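Local coordinates for protein putative isomerase (Sinorhizobium meliloti, PDB 2PPG) that is a putative isomerase of the enolase superfamily, in which a capping domain joins a TIM-like barrel; its exact function is not established, at residues 156-161 with 366-371; 150-155 with 336-341; 183-188 with 211-216; 173-178 with 206-211. All coordinates share one frame; numbering follows the deposited sequence.

How the contacts relate
All four contacts belong to the barrel side of the fold. Contact 3 is the most buried: two neighbouring parallel barrel strands, joined by backbone bonds, apolar side chains on one face and an arginine-serine pair on the other. Contact 1 uses strand 155-161, which also borders strand 185-189 of contact 3, but pairs it antiparallel with a short strand from late in the chain. Contact 2 joins the loops that lead into strands 155-161 and 343-345; there arginines grip backbone carbonyls and one reaches a second subunit. Contact 4 packs the two helices that cover the strands of contact 3; its alanine-leucine part is the more buried, while its ion pair lies at the surface.

Contact 1 (156-161 with 366-371)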
loop_
_atom_site.group_PDB
_atom_site.type_symbol
_atom_site.label_atom_id
_atom_site.label_comp_id
_atom_site.label_asym_id
_atom_site.label_seq_id
_atom_site.Cartn_x
_atom_site.Cartn_y
_atom_site.Cartn_z
ATOM N N ILE A 156 33.694 -7.668 23.180
ATOM C CA ILE A 156 32.294 -7.570 22.829
ATOM C C ILE A 156 31.495 -7.700 24.109
ATOM O O ILE A 156 31.723 -8.621 24.893
ATOM C CB ILE A 156 31.868 -8.682 21.831
ATOM C CG1 ILE A 156 32.626 -8.517 20.509
ATOM C CG2 ILE A 156 30.344 -8.648 21.612
ATOM C CD1 ILE A 156 32.608 -9.707 19.586
ATOM N N ALA A 157 30.569 -6.776 24.326
ATOM C CA ALA A 157 29.701 -6.843 25.495
ATOM C C ALA A 157 28.928 -8.166 25.478
ATOM O O ALA A 157 28.505 -8.636 24.419
ATOM C CB ALA A 157 28.761 -5.642 25.543
ATOM N N ALA A 158 28.792 -8.785 26.648
ATOM C CA ALA A 158 28.095 -10.061 26.766
ATOM C C ALA A 158 26.894 -9.863 27.665
ATOM O O ALA A 158 26.907 -8.993 28.525
ATOM C CB ALA A 158 29.011 -11.104 27.341
ATOM N N TYR A 159 25.848 -10.649 27.479
ATOM C CA TYR A 159 24.772 -10.622 28.466
ATOM C C TYR A 159 24.508 -12.013 28.982
ATOM O O TYR A 159 24.611 -12.986 28.236
ATOM C CB TYR A 159 23.498 -9.977 27.927
ATOM C CG TYR A 159 22.744 -10.760 26.871
ATOM C CD1 TYR A 159 21.839 -11.757 27.234
ATOM C CD2 TYR A 159 22.886 -10.468 25.524
ATOM C CE1 TYR A 159 21.133 -12.455 26.305
ATOM C CE2 TYR A 159 22.171 -11.162 24.574
ATOM C CZ TYR A 159 21.296 -12.161 24.972
ATOM O OH TYR A 159 20.566 -12.876 24.047
ATOM N N ILE A 160 24.193 -12.082 30.268
ATOM C CA ILE A 160 23.854 -13.317 30.952
ATOM C C ILE A 160 22.507 -13.828 30.480
ATOM O O ILE A 160 21.495 -13.133 30.563
ATOM C CB ILE A 160 23.784 -13.094 32.471
ATOM C CG1 ILE A 160 25.155 -12.699 33.007
ATOM C CG2 ILE A 160 23.286 -14.354 33.176
ATOM C CD1 ILE A 160 26.124 -13.855 33.011
ATOM N N SER A 161 22.511 -15.056 29.979
ATOM C CA SER A 161 21.317 -15.684 29.447
ATOM C C SER A 161 21.003 -16.892 30.284
ATOM O O SER A 161 21.902 -17.660 30.624
ATOM C CB SER A 161 21.565 -16.142 28.017
ATOM O OG SER A 161 20.363 -16.587 27.419
ATOM N N GLY A 366 31.622 -9.024 32.021
ATOM C CA GLY A 366 30.622 -8.562 31.070
ATOM C C GLY A 366 31.156 -8.337 29.669
ATOM O O GLY A 366 30.654 -7.478 28.946
ATOM N N GLU A 367 32.170 -9.109 29.282
ATOM C CA GLU A 367 32.789 -8.967 27.976
ATOM C C GLU A 367 33.390 -10.267 27.437
ATOM O O GLU A 367 34.182 -10.936 28.105
ATOM C CB GLU A 367 33.916 -7.952 28.053
ATOM C CG GLU A 367 33.532 -6.527 27.848
ATOM C CD GLU A 367 34.752 -5.637 27.778
ATOM O OE1 GLU A 367 35.829 -6.040 28.289
ATOM O OE2 GLU A 367 34.636 -4.534 27.200
ATOM N N TYR A 368 33.034 -10.601 26.204
ATOM C CA TYR A 368 33.739 -11.628 25.460
ATOM C C TYR A 368 35.104 -11.095 25.009
ATOM O O TYR A 368 35.208 -10.022 24.406
ATOM C CB TYR A 368 32.937 -12.006 24.228
ATOM C CG TYR A 368 31.869 -13.047 24.434
ATOM C CD1 TYR A 368 32.196 -14.403 24.519
ATOM C CD2 TYR A 368 30.529 -12.689 24.500
ATOM C CE1 TYR A 368 31.217 -15.368 24.689
ATOM C CE2 TYR A 368 29.538 -13.651 24.662
ATOM C CZ TYR A 368 29.890 -14.990 24.746
ATOM O OH TYR A 368 28.915 -15.954 24.903
ATOM N N VAL A 369 36.165 -11.825 25.315
ATOM C CA VAL A 369 37.449 -11.473 24.756
ATOM C C VAL A 369 37.545 -12.212 23.420
ATOM O O VAL A 369 37.407 -13.434 23.369
ATOM C CB VAL A 369 38.590 -11.856 25.705
ATOM C CG1 VAL A 369 39.945 -11.662 25.026
ATOM C CG2 VAL A 369 38.494 -11.057 27.032
ATOM N N VAL A 370 37.728 -11.463 22.341
ATOM C CA VAL A 370 37.826 -12.049 21.014
ATOM C C VAL A 370 39.167 -12.748 20.862
ATOM O O VAL A 370 40.211 -12.116 21.060
ATOM C CB VAL A 370 37.709 -10.970 19.910
ATOM C CG1 VAL A 370 37.945 -11.589 18.509
ATOM C CG2 VAL A 370 36.366 -10.263 19.980
ATOM N N PRO A 371 39.149 -14.052 20.524
ATOM C CA PRO A 371 40.390 -14.816 20.323
ATOM C C PRO A 371 41.268 -14.152 19.286
ATOM O O PRO A 371 40.761 -13.621 18.309
ATOM C CB PRO A 371 39.912 -16.194 19.836
ATOM C CG PRO A 371 38.429 -16.057 19.574
ATOM C CD PRO A 371 37.940 -14.878 20.355
#
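A short antiparallel pairing at the start of the first barrel strand sets Ile156 and Ala157 against Tyr368 and Glu367. Strand 155-161 uses one edge twice: its beginning binds 366-369, and further on Ile160 bonds to the parallel strand 185-189. Ile156 and Tyr368 form the hydrogen-bonded pair, with Ile156 N to Tyr368 O at 3.1 Å and Tyr368 N to Ile156 O at 2.7 Å. Ala157 and Glu367 follow as the non-hydrogen-bonded pair, their CA atoms 4.5 Å apart. One residue on, Ala158 N reaches Gly366 O at 3.2 Å; the donor stands well above that carbonyl plane, a sign that the two chains are no longer flat against each other. Glycine suits this turn, where phi is positive (67°).

Ile156 and Tyr368 turn their side chains to the face covered by helix 325-336. Tyr368 holds CG beside its own backbone N (chi1 -85°). Ala158 points toward 366-371, and its small CB lies 3.6 Å from Tyr368 CD2, obliquely to the ring plane. A tyrosine fits because its ring is apolar enough for Leu327 and Leu331 of that helix and stands edge-to-face with His343, while its hydroxyl bonds to Glu344 O. On the opposite face, Ala157 and Glu367 are partly exposed, as a small and a charged residue can be. Past the end of the strand, Val370 still reaches Ile156; their branched chains cross obliquely, touching through methyl groups: Ile156 CD1 meets Val370 CG2 at 3.8 Å.

Contact 2 (150-155 with 336-341); sequences GQRRDR and ALANVD
Arg153 and Arg152 reach from 150-155 to the backbone of 336-341, and the polar part of the contact is hydrogen bonding from guanidinium groups to carbonyls. Arg153 works end-on: NH1, at 2.9 Å, and NH2, at 2.7 Å, both hold Leu337 O. The oxygen lies near the guanidinium plane, so two N-H groups converge on one acceptor and fix the rotation of the group. A bend in the chain at chi3 (-84°) sets NE close to Val340 O, which stands over one face of the guanidinium, 3.9 Å from NE. Ala338 O is also near the edge of the group, 3.2 Å from Arg153 NH2. Three carbonyl oxygens thus lie near this charge, two at its edge and one over a face, and their partial negative ends would be expected to suit a cation.

Arg152 has a looser hold, a weak bond from NE to Ala336 O at 3.0 Å. Its stronger partner is Asp105 of the second subunit, which forms a salt bridge with NH1.

Van der Waals and CH contacts complete the account. Ala338 CB lies 3.6 Å from Arg152 NH1, small enough to sit beside the extended arginine. Ala336 CA comes to 3.1 Å from Gly150 O in a CA-H...O contact; the backbone of Gly150, with phi 148°, is one that only a residue lacking CB takes up readily.

The arrangement ties two connections of a TIM-like barrel: the loop entering the first strand, 155-161, and the alpha-to-beta loop from helix 325-336 to the last strand, 343-345, beside a subunit interface.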
loop_
_atom_site.group_PDB
_atom_site.type_symbol
_atom_site.label_atom_id
_atom_site.label_comp_id
_atom_site.label_asym_id
_atom_site.label_seq_id
_atom_site.Cartn_x
_atom_site.Cartn_y
_atom_site.Cartn_z
ATOM N N GLY A 150 37.566 -6.446 8.482
ATOM C CA GLY A 150 38.362 -5.791 9.508
ATOM C C GLY A 150 37.970 -6.127 10.933
ATOM O O GLY A 150 36.844 -6.549 11.206
ATOM N N GLN A 151 38.902 -5.931 11.855
ATOM C CA GLN A 151 38.558 -6.056 13.255
ATOM C C GLN A 151 38.150 -4.695 13.809
ATOM O O GLN A 151 38.971 -3.793 13.949
ATOM C CB GLN A 151 39.710 -6.641 14.051
ATOM C CG GLN A 151 39.370 -6.814 15.502
ATOM C CD GLN A 151 40.260 -7.816 16.193
ATOM O OE1 GLN A 151 40.954 -8.604 15.545
ATOM N NE2 GLN A 151 40.242 -7.802 17.519
ATOM N N ARG A 152 36.877 -4.554 14.123
ATOM C CA ARG A 152 36.371 -3.281 14.583
ATOM C C ARG A 152 36.467 -3.155 16.105
ATOM O O ARG A 152 36.227 -2.088 16.665
ATOM C CB ARG A 152 34.922 -3.094 14.099
ATOM C CG ARG A 152 34.822 -2.919 12.584
ATOM C CD ARG A 152 33.398 -3.046 12.037
ATOM N NE ARG A 152 33.409 -3.346 10.602
ATOM C CZ ARG A 152 32.984 -2.513 9.655
ATOM N NH1 ARG A 152 32.495 -1.324 9.987
ATOM N NH2 ARG A 152 33.036 -2.869 8.376
ATOM N N ARG A 153 36.888 -4.233 16.759
ATOM C CA ARG A 153 36.489 -4.482 18.127
ATOM C C ARG A 153 37.279 -5.694 18.643
ATOM O O ARG A 153 37.339 -6.721 17.963
ATOM C CB ARG A 153 35.012 -4.875 18.029
ATOM C CG ARG A 153 34.097 -4.529 19.155
ATOM C CD ARG A 153 32.699 -5.060 18.840
ATOM N NE ARG A 153 31.943 -4.140 17.993
ATOM C CZ ARG A 153 31.717 -4.305 16.687
ATOM N NH1 ARG A 153 32.187 -5.367 16.051
ATOM N NH2 ARG A 153 31.021 -3.399 16.017
ATOM N N ASP A 154 37.886 -5.616 19.825
ATOM C CA ASP A 154 38.463 -6.850 20.397
ATOM C C ASP A 154 37.799 -7.331 21.696
ATOM O O ASP A 154 38.076 -8.433 22.178
ATOM C CB ASP A 154 39.995 -6.831 20.479
ATOM C CG ASP A 154 40.524 -5.898 21.535
ATOM O OD1 ASP A 154 41.760 -5.908 21.720
ATOM O OD2 ASP A 154 39.728 -5.168 22.172
ATOM N N ARG A 155 36.934 -6.490 22.250
ATOM C CA ARG A 155 36.000 -6.937 23.272
ATOM C C ARG A 155 34.583 -6.812 22.710
ATOM O O ARG A 155 34.296 -5.951 21.882
ATOM C CB ARG A 155 36.102 -6.107 24.559
ATOM C CG ARG A 155 37.483 -5.925 25.178
ATOM C CD ARG A 155 37.967 -7.161 25.892
ATOM N NE ARG A 155 39.082 -7.757 25.171
ATOM C CZ ARG A 155 40.323 -7.812 25.638
ATOM N NH1 ARG A 155 41.278 -8.370 24.915
ATOM N NH2 ARG A 155 40.603 -7.328 26.838
ATOM N N ALA A 336 33.881 -8.279 13.166
ATOM C CA ALA A 336 34.005 -7.644 11.849
ATOM C C ALA A 336 32.750 -6.882 11.420
ATOM O O ALA A 336 32.720 -6.288 10.351
ATOM C CB ALA A 336 34.348 -8.694 10.814
ATOM N N LEU A 337 31.712 -6.929 12.246
ATOM C CA LEU A 337 30.425 -6.337 11.921
ATOM C C LEU A 337 30.221 -4.977 12.597
ATOM O O LEU A 337 30.457 -4.818 13.795
ATOM C CB LEU A 337 29.311 -7.282 12.345
ATOM C CG LEU A 337 29.067 -8.499 11.456
ATOM C CD1 LEU A 337 28.083 -9.385 12.157
ATOM C CD2 LEU A 337 28.553 -8.127 10.069
ATOM N N ALA A 338 29.759 -3.999 11.830
ATOM C CA ALA A 338 29.496 -2.675 12.380
ATOM C C ALA A 338 28.400 -2.680 13.448
ATOM O O ALA A 338 28.534 -2.039 14.491
ATOM C CB ALA A 338 29.134 -1.732 11.271
ATOM N N ASN A 339 27.331 -3.427 13.195
ATOM C CA ASN A 339 26.111 -3.321 13.991
ATOM C C ASN A 339 25.995 -4.180 15.257
ATOM O O ASN A 339 24.916 -4.224 15.866
ATOM C CB ASN A 339 24.877 -3.555 13.097
ATOM C CG ASN A 339 24.496 -2.327 12.296
ATOM O OD1 ASN A 339 25.356 -1.537 11.905
ATOM N ND2 ASN A 339 23.201 -2.166 12.038
ATOM N N VAL A 340 27.082 -4.846 15.658
ATOM C CA VAL A 340 27.056 -5.710 16.854
ATOM C C VAL A 340 27.111 -4.976 18.198
ATOM O O VAL A 340 28.137 -4.458 18.606
ATOM C CB VAL A 340 28.114 -6.837 16.803
ATOM C CG1 VAL A 340 28.094 -7.645 18.097
ATOM C CG2 VAL A 340 27.829 -7.754 15.618
ATOM N N ASP A 341 25.982 -4.955 18.884
ATOM C CA ASP A 341 25.843 -4.187 20.120
ATOM C C ASP A 341 26.313 -4.989 21.329
ATOM O O ASP A 341 26.745 -4.429 22.337
ATOM C CB ASP A 341 24.366 -3.820 20.313
ATOM C CG ASP A 341 24.165 -2.737 21.347
ATOM O OD1 ASP A 341 23.542 -3.015 22.400
ATOM O OD2 ASP A 341 24.640 -1.607 21.102
#

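Contact 3 (183-188 with 211-216); sequences FSSFKF and AVRIAC
Arg213 and Ser185 meet on one face of two neighbouring parallel strands, the arginine turned side-on to the serine. A bend at chi3 (-59°) turns NE toward Ser185 OG, and NE and NH2 both donate to that oxygen, each at 3.0 Å. OG lies close to the guanidinium plane, so the small hydroxyl acts as a double acceptor at the edge of the group. Further along the same face, Lys187 lays CG against Ala215 CB at 4.0 Å; its long apolar chain passes the alanine before NZ reaches Glu243 and Glu344 in salt bridges.

The other face, with Phe186, Phe188, Ile214 and Cys216, is apolar. At its start Phe186 meets Val212, which lies just before the strand; the two cross at about a right angle, with Val212 CG1 3.5 Å from Phe186 CD2, obliquely to the ring. Phe188 holds CG between its backbone N and carbonyl carbon (chi1 68°), a crowded position that brings the ring over to the other strand. Cys216 CA then lies above one ring face near the rim, Ile214 CG2 lies at the edge, and Cys216 SG is 4.2 Å from the ring centre in an oblique sulfur-aromatic contact.

Beneath these groups Phe186 bonds to both sides of Ile214 in the parallel manner: its N to Arg213 O and its O to Ala215 N, both at 2.8 Å.

The strands form a beta-alpha-beta unit with helix 197-208, which covers Phe188 and Ile214; Gln179 of helix 168-180 touches Phe186 and Val212. Strand 155-161 borders 185-189 on its other side, and Trp240 flanks Arg213 and Ala215.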
loop_
_atom_site.group_PDB
_atom_site.type_symbol
_atom_site.label_atom_id
_atom_site.label_comp_id
_atom_site.label_asym_id
_atom_site.label_seq_id
_atom_site.Cartn_x
_atom_site.Cartn_y
_atom_site.Cartn_z
ATOM N N PHE A 183 28.739 -8.244 35.038
ATOM C CA PHE A 183 27.756 -8.260 33.963
ATOM C C PHE A 183 26.593 -7.335 34.293
ATOM O O PHE A 183 26.174 -7.250 35.449
ATOM C CB PHE A 183 27.263 -9.681 33.719
ATOM C CG PHE A 183 28.321 -10.605 33.185
ATOM C CD1 PHE A 183 28.339 -10.958 31.844
ATOM C CD2 PHE A 183 29.300 -11.125 34.022
ATOM C CE1 PHE A 183 29.318 -11.813 31.337
ATOM C CE2 PHE A 183 30.278 -11.986 33.526
ATOM C CZ PHE A 183 30.288 -12.325 32.174
ATOM N N SER A 184 26.070 -6.637 33.288
ATOM C CA SER A 184 24.956 -5.711 33.522
ATOM C C SER A 184 23.831 -5.819 32.487
ATOM O O SER A 184 23.065 -4.874 32.289
ATOM C CB SER A 184 25.478 -4.285 33.589
ATOM O OG SER A 184 26.404 -4.076 32.534
ATOM N N SER A 185 23.744 -6.973 31.828
ATOM C CA SER A 185 22.670 -7.254 30.875
ATOM C C SER A 185 22.212 -8.679 31.111
ATOM O O SER A 185 23.033 -9.563 31.372
ATOM C CB SER A 185 23.142 -7.085 29.435
ATOM O OG SER A 185 23.366 -5.731 29.122
ATOM N N PHE A 186 20.904 -8.898 31.041
ATOM C CA PHE A 186 20.326 -10.176 31.446
ATOM C C PHE A 186 19.179 -10.569 30.537
ATOM O O PHE A 186 18.503 -9.710 29.975
ATOM C CB PHE A 186 19.867 -10.096 32.919
ATOM C CG PHE A 186 20.987 -9.752 33.864
ATOM C CD1 PHE A 186 21.725 -10.752 34.480
ATOM C CD2 PHE A 186 21.355 -8.429 34.073
ATOM C CE1 PHE A 186 22.802 -10.429 35.302
ATOM C CE2 PHE A 186 22.421 -8.103 34.887
ATOM C CZ PHE A 186 23.150 -9.102 35.498
ATOM N N LYS A 187 18.981 -11.872 30.374
ATOM C CA LYS A 187 17.794 -12.389 29.708
ATOM C C LYS A 187 17.296 -13.624 30.448
ATOM O O LYS A 187 18.061 -14.537 30.730
ATOM C CB LYS A 187 18.102 -12.751 28.254
ATOM C CG LYS A 187 16.866 -13.022 27.414
ATOM C CD LYS A 187 17.230 -13.374 25.999
ATOM C CE LYS A 187 17.643 -14.824 25.878
ATOM N NZ LYS A 187 18.375 -15.028 24.606
ATOM N N PHE A 188 16.014 -13.655 30.766
ATOM C CA PHE A 188 15.401 -14.860 31.322
ATOM C C PHE A 188 14.451 -15.483 30.314
ATOM O O PHE A 188 13.835 -14.782 29.514
ATOM C CB PHE A 188 14.640 -14.533 32.604
ATOM C CG PHE A 188 13.423 -13.679 32.392
ATOM C CD1 PHE A 188 12.158 -14.254 32.279
ATOM C CD2 PHE A 188 13.525 -12.313 32.332
ATOM C CE1 PHE A 188 11.029 -13.478 32.102
ATOM C CE2 PHE A 188 12.398 -11.533 32.154
ATOM C CZ PHE A 188 11.152 -12.119 32.040
ATOM N N ALA A 211 19.630 0.522 36.614
ATOM C CA ALA A 211 20.556 0.737 35.479
ATOM C C ALA A 211 20.716 -0.472 34.544
ATOM O O ALA A 211 21.029 -0.322 33.369
ATOM C CB ALA A 211 21.942 1.197 35.988
ATOM N N VAL A 212 20.512 -1.664 35.088
ATOM C CA VAL A 212 20.739 -2.918 34.374
ATOM C C VAL A 212 19.713 -3.208 33.260
ATOM O O VAL A 212 18.539 -2.825 33.368
ATOM C CB VAL A 212 20.773 -4.063 35.396
ATOM C CG1 VAL A 212 20.105 -5.292 34.872
ATOM C CG2 VAL A 212 22.206 -4.333 35.834
ATOM N N ARG A 213 20.166 -3.863 32.186
ATOM C CA ARG A 213 19.280 -4.227 31.071
ATOM C C ARG A 213 18.764 -5.644 31.231
ATOM O O ARG A 213 19.515 -6.559 31.595
ATOM C CB ARG A 213 19.970 -4.072 29.724
ATOM C CG ARG A 213 20.360 -2.649 29.387
ATOM C CD ARG A 213 20.910 -2.537 27.971
ATOM N NE ARG A 213 22.091 -3.378 27.774
ATOM C CZ ARG A 213 22.778 -3.457 26.637
ATOM N NH1 ARG A 213 22.406 -2.748 25.587
ATOM N NH2 ARG A 213 23.832 -4.255 26.545
ATOM N N ILE A 214 17.467 -5.813 30.977
ATOM C CA ILE A 214 16.774 -7.071 31.238
ATOM C C ILE A 214 15.806 -7.375 30.098
ATOM O O ILE A 214 14.810 -6.673 29.881
ATOM C CB ILE A 214 15.975 -7.029 32.559
ATOM C CG1 ILE A 214 16.883 -6.725 33.753
ATOM C CG2 ILE A 214 15.309 -8.363 32.807
ATOM C CD1 ILE A 214 16.127 -6.402 35.023
ATOM N N ALA A 215 16.106 -8.431 29.367
ATOM C CA ALA A 215 15.281 -8.828 28.259
ATOM C C ALA A 215 14.491 -10.080 28.626
ATOM O O ALA A 215 14.772 -10.734 29.635
ATOM C CB ALA A 215 16.150 -9.073 27.042
ATOM N N CYS A 216 13.490 -10.394 27.809
ATOM C CA CYS A 216 12.689 -11.595 27.982
ATOM C C CYS A 216 12.633 -12.443 26.703
ATOM O O CYS A 216 12.241 -11.959 25.639
ATOM C CB CYS A 216 11.281 -11.220 28.404
ATOM S SG CYS A 216 10.193 -12.648 28.539
#

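Contact 4 (173-178 with 206-211); sequences ELAAAW and ERLGPA
The guanidinium of Arg207 has Ala176 CB over the centre of one face, 3.4 Å above the plane, and Glu173 OE2 in plane at its edge. The carboxylate of Glu173 is turned about 40° from the guanidinium and offers its syn side. Arg207 NE points almost straight at Glu173 OE2, with an N-H...O angle of 168°; the pair is modelled at 2.5 Å, a separation doubtfully short for such a bond. NH2 adds a weak, bent bond to the same oxygen at 3.3 Å. Both long chains fold to meet: that of Arg207 bends at chi2 (60°), carrying CD toward the other helix, and that of Glu173 bends likewise at chi2.

Deeper between the helices, Leu208 supplies the apolar part. Its CD1 methyl lies 3.7 Å from Ala175 CB, and CD2 lies 3.7 Å from Ala176 N, over the helix backbone. Alanines suit these places because their short side chains let the leucine branches come close to helix 168-180. Leu208 CD1 also touches the Phe186 ring below, and Leu208 O accepts a bond from Gln179 NE2. Gly209, with positive phi, then takes the chain out of helix 197-208.

The chemistry is thus layered: methyl packing toward the strands, and outside it an ion pair between exposed residues. Solvent there would be expected to screen the charges, while the methyl of Ala176 against that face shields one side of the arginine.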
loop_
_atom_site.group_PDB
_atom_site.type_symbol
_atom_site.label_atom_id
_atom_site.label_comp_id
_atom_site.label_asym_id
_atom_site.label_seq_id
_atom_site.Cartn_x
_atom_site.Cartn_y
_atom_site.Cartn_z
ATOM N N GLU A 173 18.680 -14.012 42.685
ATOM C CA GLU A 173 19.961 -14.103 43.377
ATOM C C GLU A 173 21.073 -14.525 42.435
ATOM O O GLU A 173 22.186 -14.008 42.522
ATOM C CB GLU A 173 19.887 -15.031 44.592
ATOM C CG GLU A 173 19.509 -14.307 45.866
ATOM C CD GLU A 173 20.392 -13.090 46.128
ATOM O OE1 GLU A 173 21.635 -13.254 46.163
ATOM O OE2 GLU A 173 19.843 -11.978 46.320
ATOM N N LEU A 174 20.763 -15.451 41.530
ATOM C CA LEU A 174 21.734 -15.871 40.539
ATOM C C LEU A 174 22.125 -14.676 39.689
ATOM O O LEU A 174 23.308 -14.401 39.513
ATOM C CB LEU A 174 21.213 -17.022 39.675
ATOM C CG LEU A 174 22.311 -17.699 38.836
ATOM C CD1 LEU A 174 23.605 -17.867 39.638
ATOM C CD2 LEU A 174 21.852 -19.039 38.282
ATOM N N ALA A 175 21.135 -13.945 39.188
ATOM C CA ALA A 175 21.416 -12.719 38.446
ATOM C C ALA A 175 22.414 -11.877 39.217
ATOM O O ALA A 175 23.457 -11.492 38.677
ATOM C CB ALA A 175 20.141 -11.926 38.203
ATOM N N ALA A 176 22.088 -11.616 40.487
ATOM C CA ALA A 176 22.884 -10.749 41.362
ATOM C C ALA A 176 24.345 -11.195 41.503
ATOM O O ALA A 176 25.246 -10.359 41.623
ATOM C CB ALA A 176 22.224 -10.633 42.737
ATOM N N ALA A 177 24.565 -12.509 41.483
ATOM C CA ALA A 177 25.907 -13.074 41.549
ATOM C C ALA A 177 26.718 -12.701 40.313
ATOM O O ALA A 177 27.849 -12.219 40.422
ATOM C CB ALA A 177 25.833 -14.574 41.696
ATOM N N TRP A 178 26.132 -12.913 39.139
ATOM C CA TRP A 178 26.784 -12.558 37.884
ATOM C C TRP A 178 26.901 -11.055 37.720
ATOM O O TRP A 178 27.785 -10.572 37.016
ATOM C CB TRP A 178 26.040 -13.173 36.709
ATOM C CG TRP A 178 26.346 -14.606 36.578
ATOM C CD1 TRP A 178 25.555 -15.649 36.945
ATOM C CD2 TRP A 178 27.556 -15.176 36.073
ATOM N NE1 TRP A 178 26.193 -16.841 36.688
ATOM C CE2 TRP A 178 27.423 -16.573 36.151
ATOM C CE3 TRP A 178 28.741 -14.637 35.570
ATOM C CZ2 TRP A 178 28.430 -17.444 35.741
ATOM C CZ3 TRP A 178 29.740 -15.502 35.153
ATOM C CH2 TRP A 178 29.578 -16.890 35.240
ATOM N N GLU A 206 13.811 -5.362 40.886
ATOM C CA GLU A 206 13.972 -5.031 42.288
ATOM C C GLU A 206 15.356 -5.431 42.739
ATOM O O GLU A 206 16.090 -4.620 43.299
ATOM C CB GLU A 206 12.902 -5.709 43.156
ATOM C CG GLU A 206 12.954 -5.311 44.636
ATOM C CD GLU A 206 12.718 -3.814 44.859
ATOM O OE1 GLU A 206 12.520 -3.086 43.859
ATOM O OE2 GLU A 206 12.727 -3.363 46.035
ATOM N N ARG A 207 15.722 -6.677 42.457
ATOM C CA ARG A 207 16.997 -7.221 42.902
ATOM C C ARG A 207 18.215 -6.550 42.276
ATOM O O ARG A 207 19.237 -6.406 42.937
ATOM C CB ARG A 207 17.045 -8.735 42.669
ATOM C CG ARG A 207 18.254 -9.439 43.290
ATOM C CD ARG A 207 18.291 -9.258 44.796
ATOM N NE ARG A 207 19.568 -9.642 45.396
ATOM C CZ ARG A 207 20.665 -8.894 45.357
ATOM N NH1 ARG A 207 20.645 -7.731 44.728
ATOM N NH2 ARG A 207 21.789 -9.311 45.926
ATOM N N LEU A 208 18.115 -6.131 41.019
ATOM C CA LEU A 208 19.307 -5.675 40.297
ATOM C C LEU A 208 19.503 -4.154 40.197
ATOM O O LEU A 208 20.609 -3.684 39.933
ATOM C CB LEU A 208 19.362 -6.307 38.904
ATOM C CG LEU A 208 19.277 -7.832 38.863
ATOM C CD1 LEU A 208 19.462 -8.357 37.454
ATOM C CD2 LEU A 208 20.307 -8.428 39.796
ATOM N N GLY A 209 18.443 -3.384 40.390
ATOM C CA GLY A 209 18.566 -1.931 40.344
ATOM C C GLY A 209 18.113 -1.358 39.016
ATOM O O GLY A 209 17.874 -2.101 38.058
ATOM N N PRO A 210 18.014 -0.024 38.940
ATOM C CA PRO A 210 17.450 0.682 37.781
ATOM C C PRO A 210 18.317 0.724 36.500
ATOM O O PRO A 210 17.770 0.949 35.420
ATOM C CB PRO A 210 17.235 2.113 38.308
ATOM C CG PRO A 210 17.531 2.053 39.785
ATOM C CD PRO A 210 18.442 0.905 39.996
ATOM N N ALA A 211 19.630 0.522 36.614
ATOM C CA ALA A 211 20.556 0.737 35.479
ATOM C C ALA A 211 20.716 -0.472 34.544
ATOM O O ALA A 211 21.029 -0.322 33.369
ATOM C CB ALA A 211 21.942 1.197 35.988
#